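Local atomic coordinates of hypothetical protein yibA (Escherichia coli, PDB entry 1OYZ), a protein that is of unknown function but folds as an all-helical array related to HEAT repeats, with oxidoreductase activity only tentatively assigned. Residues K66-R71 against D102-V107; N93-M98 against E113-R118. All coordinates share one frame; numbering follows the deposited sequence.

Interaction 1 (K66-R71 against D102-V107); sequences KNYIRR and DKSACV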
# COMPACT_ATOMS: atom_id res chain seq x y z
N LYS A 66 -14.00 22.75 12.16
CA LYS A 66 -15.28 22.07 12.23
C LYS A 66 -15.50 21.36 10.90
O LYS A 66 -16.13 20.32 10.84
CB LYS A 66 -16.38 23.10 12.48
CG LYS A 66 -17.73 22.53 12.89
CD LYS A 66 -18.81 23.61 12.86
CE LYS A 66 -20.17 23.11 13.31
NZ LYS A 66 -21.17 24.21 13.18
N ASN A 67 -14.98 21.94 9.82
CA ASN A 67 -15.15 21.34 8.50
C ASN A 67 -14.14 20.19 8.30
O ASN A 67 -12.93 20.40 8.33
CB ASN A 67 -14.98 22.43 7.44
CG ASN A 67 -15.11 21.92 6.03
OD1 ASN A 67 -14.78 22.64 5.09
ND2 ASN A 67 -15.59 20.70 5.85
N TYR A 68 -14.65 18.98 8.06
CA TYR A 68 -13.79 17.82 7.91
C TYR A 68 -12.89 17.91 6.69
O TYR A 68 -11.84 17.29 6.64
CB TYR A 68 -14.61 16.51 7.93
CG TYR A 68 -15.37 16.24 6.67
CD1 TYR A 68 -16.47 17.02 6.32
CD2 TYR A 68 -14.93 15.26 5.77
CE1 TYR A 68 -17.09 16.86 5.11
CE2 TYR A 68 -15.56 15.09 4.55
CZ TYR A 68 -16.63 15.90 4.23
OH TYR A 68 -17.21 15.79 2.98
N ILE A 69 -13.30 18.70 5.72
CA ILE A 69 -12.49 18.87 4.52
C ILE A 69 -11.20 19.59 4.91
O ILE A 69 -10.11 19.22 4.48
CB ILE A 69 -13.26 19.66 3.48
CG1 ILE A 69 -14.54 18.89 3.15
CG2 ILE A 69 -12.41 19.90 2.24
CD1 ILE A 69 -15.41 19.53 2.09
N ARG A 70 -11.32 20.61 5.75
CA ARG A 70 -10.14 21.31 6.20
C ARG A 70 -9.28 20.43 7.08
O ARG A 70 -8.06 20.51 7.01
CB ARG A 70 -10.50 22.59 6.97
CG ARG A 70 -10.88 23.75 6.07
CD ARG A 70 -11.16 25.00 6.91
NE ARG A 70 -11.13 26.21 6.10
CZ ARG A 70 -11.31 27.44 6.60
NH1 ARG A 70 -11.52 27.61 7.90
NH2 ARG A 70 -11.24 28.50 5.80
N ARG A 71 -9.90 19.59 7.91
CA ARG A 71 -9.11 18.73 8.79
C ARG A 71 -8.32 17.73 7.96
O ARG A 71 -7.15 17.48 8.23
CB ARG A 71 -10.00 17.99 9.80
CG ARG A 71 -10.64 18.91 10.86
CD ARG A 71 -10.98 18.19 12.19
NE ARG A 71 -11.91 17.07 12.03
CZ ARG A 71 -13.20 17.19 11.72
NH1 ARG A 71 -13.77 18.38 11.54
NH2 ARG A 71 -13.91 16.09 11.54
N ASP A 102 -10.77 11.04 15.14
CA ASP A 102 -11.57 11.95 14.33
C ASP A 102 -12.89 11.32 13.93
O ASP A 102 -12.94 10.16 13.51
CB ASP A 102 -10.84 12.42 13.07
CG ASP A 102 -11.36 13.75 12.57
OD1 ASP A 102 -12.42 13.79 11.90
OD2 ASP A 102 -10.73 14.78 12.88
N LYS A 103 -13.94 12.10 14.05
CA LYS A 103 -15.27 11.64 13.69
C LYS A 103 -15.45 11.35 12.21
O LYS A 103 -16.43 10.74 11.83
CB LYS A 103 -16.32 12.65 14.15
CG LYS A 103 -16.57 12.65 15.66
CD LYS A 103 -18.05 13.00 15.95
CE LYS A 103 -18.43 12.87 17.43
NZ LYS A 103 -19.89 13.04 17.66
N SER A 104 -14.52 11.79 11.37
CA SER A 104 -14.65 11.52 9.95
C SER A 104 -13.69 10.39 9.56
O SER A 104 -12.50 10.47 9.83
CB SER A 104 -14.33 12.78 9.13
OG SER A 104 -13.86 12.43 7.84
N ALA A 105 -14.22 9.34 8.94
CA ALA A 105 -13.38 8.24 8.55
C ALA A 105 -12.37 8.75 7.51
O ALA A 105 -11.21 8.30 7.49
CB ALA A 105 -14.24 7.08 8.00
N CYS A 106 -12.77 9.69 6.66
CA CYS A 106 -11.85 10.25 5.66
C CYS A 106 -10.64 10.82 6.37
O CYS A 106 -9.50 10.50 6.04
CB CYS A 106 -12.52 11.35 4.84
SG CYS A 106 -13.70 10.66 3.72
N VAL A 107 -10.90 11.68 7.36
CA VAL A 107 -9.82 12.25 8.13
C VAL A 107 -8.93 11.19 8.76
O VAL A 107 -7.70 11.27 8.67
CB VAL A 107 -10.34 13.22 9.25
CG1 VAL A 107 -9.18 13.73 10.09
CG2 VAL A 107 -11.08 14.40 8.62

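Interaction 2 (N93-M98 against E113-R118); sequences NILNNM and ESTAQR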
# COMPACT_ATOMS: atom_id res chain seq x y z
N ASN A 93 1.85 13.69 17.29
CA ASN A 93 0.78 13.47 18.25
C ASN A 93 -0.54 13.96 17.73
O ASN A 93 -1.58 13.32 17.93
CB ASN A 93 1.13 14.11 19.58
CG ASN A 93 2.27 13.37 20.25
OD1 ASN A 93 3.03 13.94 21.03
ND2 ASN A 93 2.39 12.08 19.95
N ILE A 94 -0.52 15.10 17.04
CA ILE A 94 -1.75 15.59 16.48
C ILE A 94 -2.30 14.58 15.46
O ILE A 94 -3.48 14.29 15.49
CB ILE A 94 -1.54 16.94 15.80
CG1 ILE A 94 -1.30 18.00 16.89
CG2 ILE A 94 -2.76 17.29 14.94
CD1 ILE A 94 -0.87 19.35 16.38
N LEU A 95 -1.46 14.03 14.59
CA LEU A 95 -1.93 13.09 13.59
C LEU A 95 -2.41 11.76 14.19
O LEU A 95 -3.42 11.19 13.79
CB LEU A 95 -0.82 12.80 12.58
CG LEU A 95 -0.55 13.64 11.32
CD1 LEU A 95 -1.37 14.88 11.33
CD2 LEU A 95 0.94 13.96 11.20
N ASN A 96 -1.63 11.27 15.13
CA ASN A 96 -1.91 10.02 15.83
C ASN A 96 -3.30 10.12 16.47
O ASN A 96 -4.15 9.21 16.35
CB ASN A 96 -0.83 9.81 16.90
CG ASN A 96 -1.10 8.61 17.77
OD1 ASN A 96 -1.22 8.76 18.96
ND2 ASN A 96 -1.18 7.42 17.19
N ASN A 97 -3.55 11.24 17.13
CA ASN A 97 -4.83 11.43 17.75
C ASN A 97 -5.97 11.45 16.74
O ASN A 97 -7.01 10.80 16.94
CB ASN A 97 -4.85 12.72 18.58
CG ASN A 97 -5.76 12.61 19.77
OD1 ASN A 97 -5.32 12.23 20.88
ND2 ASN A 97 -7.05 12.89 19.56
N MSE A 98 -5.82 12.20 15.66
CA MSE A 98 -6.88 12.24 14.64
C MSE A 98 -7.10 10.84 14.05
O MSE A 98 -8.23 10.42 13.82
CB MSE A 98 -6.50 13.20 13.51
CG MSE A 98 -6.27 14.62 14.00
SE MSE A 98 -5.45 15.77 12.62
CE MSE A 98 -7.07 16.10 11.58
N GLU A 113 -2.22 7.72 7.06
CA GLU A 113 -1.23 7.79 5.98
C GLU A 113 -0.15 8.84 6.31
O GLU A 113 1.04 8.61 6.06
CB GLU A 113 -1.91 8.10 4.64
CG GLU A 113 -2.66 6.87 4.08
CD GLU A 113 -3.89 7.20 3.24
OE1 GLU A 113 -4.12 8.39 2.92
OE2 GLU A 113 -4.63 6.26 2.89
N SER A 114 -0.56 9.97 6.88
CA SER A 114 0.43 10.99 7.27
C SER A 114 1.33 10.51 8.43
O SER A 114 2.53 10.82 8.42
CB SER A 114 -0.27 12.32 7.62
OG SER A 114 -0.87 12.93 6.47
N THR A 115 0.82 9.74 9.41
CA THR A 115 1.73 9.29 10.48
C THR A 115 2.77 8.32 9.87
O THR A 115 3.91 8.21 10.36
CB THR A 115 1.05 8.51 11.70
OG1 THR A 115 0.42 7.32 11.22
CG2 THR A 115 0.03 9.40 12.47
N ALA A 116 2.38 7.63 8.80
CA ALA A 116 3.27 6.68 8.12
C ALA A 116 4.39 7.49 7.45
O ALA A 116 5.57 7.16 7.58
CB ALA A 116 2.48 5.88 7.06
N GLN A 117 4.00 8.55 6.74
CA GLN A 117 4.95 9.42 6.08
C GLN A 117 5.98 9.90 7.10
O GLN A 117 7.19 9.77 6.90
CB GLN A 117 4.25 10.64 5.51
CG GLN A 117 3.11 10.36 4.57
CD GLN A 117 3.57 9.94 3.20
OE1 GLN A 117 2.88 10.19 2.21
NE2 GLN A 117 4.73 9.28 3.13
N ARG A 118 5.49 10.46 8.21
CA ARG A 118 6.38 10.99 9.23
C ARG A 118 7.29 9.92 9.85
O ARG A 118 8.45 10.20 10.18
CB ARG A 118 5.56 11.68 10.34
CG ARG A 118 4.59 12.77 9.83
CD ARG A 118 4.84 14.14 10.49
NE ARG A 118 6.21 14.59 10.26
CZ ARG A 118 6.60 15.46 9.34
NH1 ARG A 118 5.72 16.02 8.51
NH2 ARG A 118 7.90 15.74 9.21

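Interaction 1 (K66-R71 against D102-V107)
Tyr68 and Ser104 face each other with their CA atoms 6.7 Å apart, and three residues on Arg71 and Val107 follow at 6.6 Å between CA atoms. The start of helix 68-80 thus runs beside that of helix 105-121 in the same sense. Between the two helix starts Arg71 and Asp102 meet tip to tip, guanidinium and carboxylate only 19° from coplanar. Arg71 NE gives to Asp102 OD2 at 2.7 Å and Arg71 NH2 to Asp102 OD1 at 2.8 Å, each oxygen using its syn lone pair; a bend at chi3 (-59°) sets NE for this side-on grip. Side-by-side alignment of helices two apart in the chain is consistent with HEAT-like stacking. Asp102 OD1 spends its anti lone pair on Ser104 N (2.9 Å), an Asx turn leading into the helix that Ser104 N-caps, with Ser104 OG accepting from Val107 N at 3.1 Å. An alanine in place of Asp102 would probably leave the Arg71 charge without its mate and the turn before Ser104 less firmly held. Beside the bridge, branched Val107 lays CG2 against Arg71 CB at 3.9 Å. Tyr68 CB packs beside Ser104 CB (3.9 Å), while Arg71 NH1 turns back to Asp65 O.

Interaction 2 (N93-M98 against E113-R118)
Leu95 lies against Thr115, its CB 3.5 Å from Thr115 CG2, where the two backbones come nearest (CA to CA 6.1 Å). The same threonine methyl also rests near the backbone of the next residue, Asn96 N to Thr115 CG2 being 3.7 Å. Thr115 suits this place because it has two different branches. With chi1 at 61°, OG1 sits between the backbone N and the carbonyl carbon, hydrogen-bonded to Ile112 O of its own helix and to Gln132 OE1 of helix 126-136, while CG2, anti to the carbonyl carbon, is given over to the apolar contact. Leu95 continues past Ser114, Leu95 CG touching Ser114 CB at 3.9 Å. A small residue here lets the leucine come close, and its buried hydroxyl is satisfied by Ala75 O.

Further out, Arg118 crosses Leu95 at about a right angle and offers the methylene part of its chain, Arg118 CD lying 4.0 Å from Leu95 CD2. Bends at chi2 and chi3 precede its guanidinium, whose NH1 bonds to Leu78 O and Ile81 O. Carbonyls at the end of helix 68-80 are likely to welcome that positive charge.

No hydrogen bond joins the two segments, and the contact is mostly between carbon atoms. Their axes pass 9.1 Å apart with their directions 147° apart, an antiparallel pairing of consecutive helices, consistent with a HEAT-like fold. Among the neighbours, which are all helices, Leu95 also touches Leu78 of helix 68-80, Ile94 packs on Ile60 and Cys63 of helix 53-63, and Ala116 meets Phe150 of helix 142-153.

In the fold
Both interactions use helix 105-121, with different partners. Interaction 1, its centre about 22 Å from the centre of the chain, joins the start of that helix to helix 68-80, which runs the same way; interaction 2, its centre about 16 Å from the chain's centre, joins its C-terminal half to the middle of the antiparallel helix 88-101. The partly buried helix starts and the turn before them carry a salt bridge, an Asx turn and a capping bond, whereas the buried later turns rely on apolar contact, their polar groups finding partners outside it, on neighbouring helices and on their own. The selenomethionine at Met98 connects the two, its CE lying 3.5 Å from Val107 CG1 and 3.6 Å from Arg71 O.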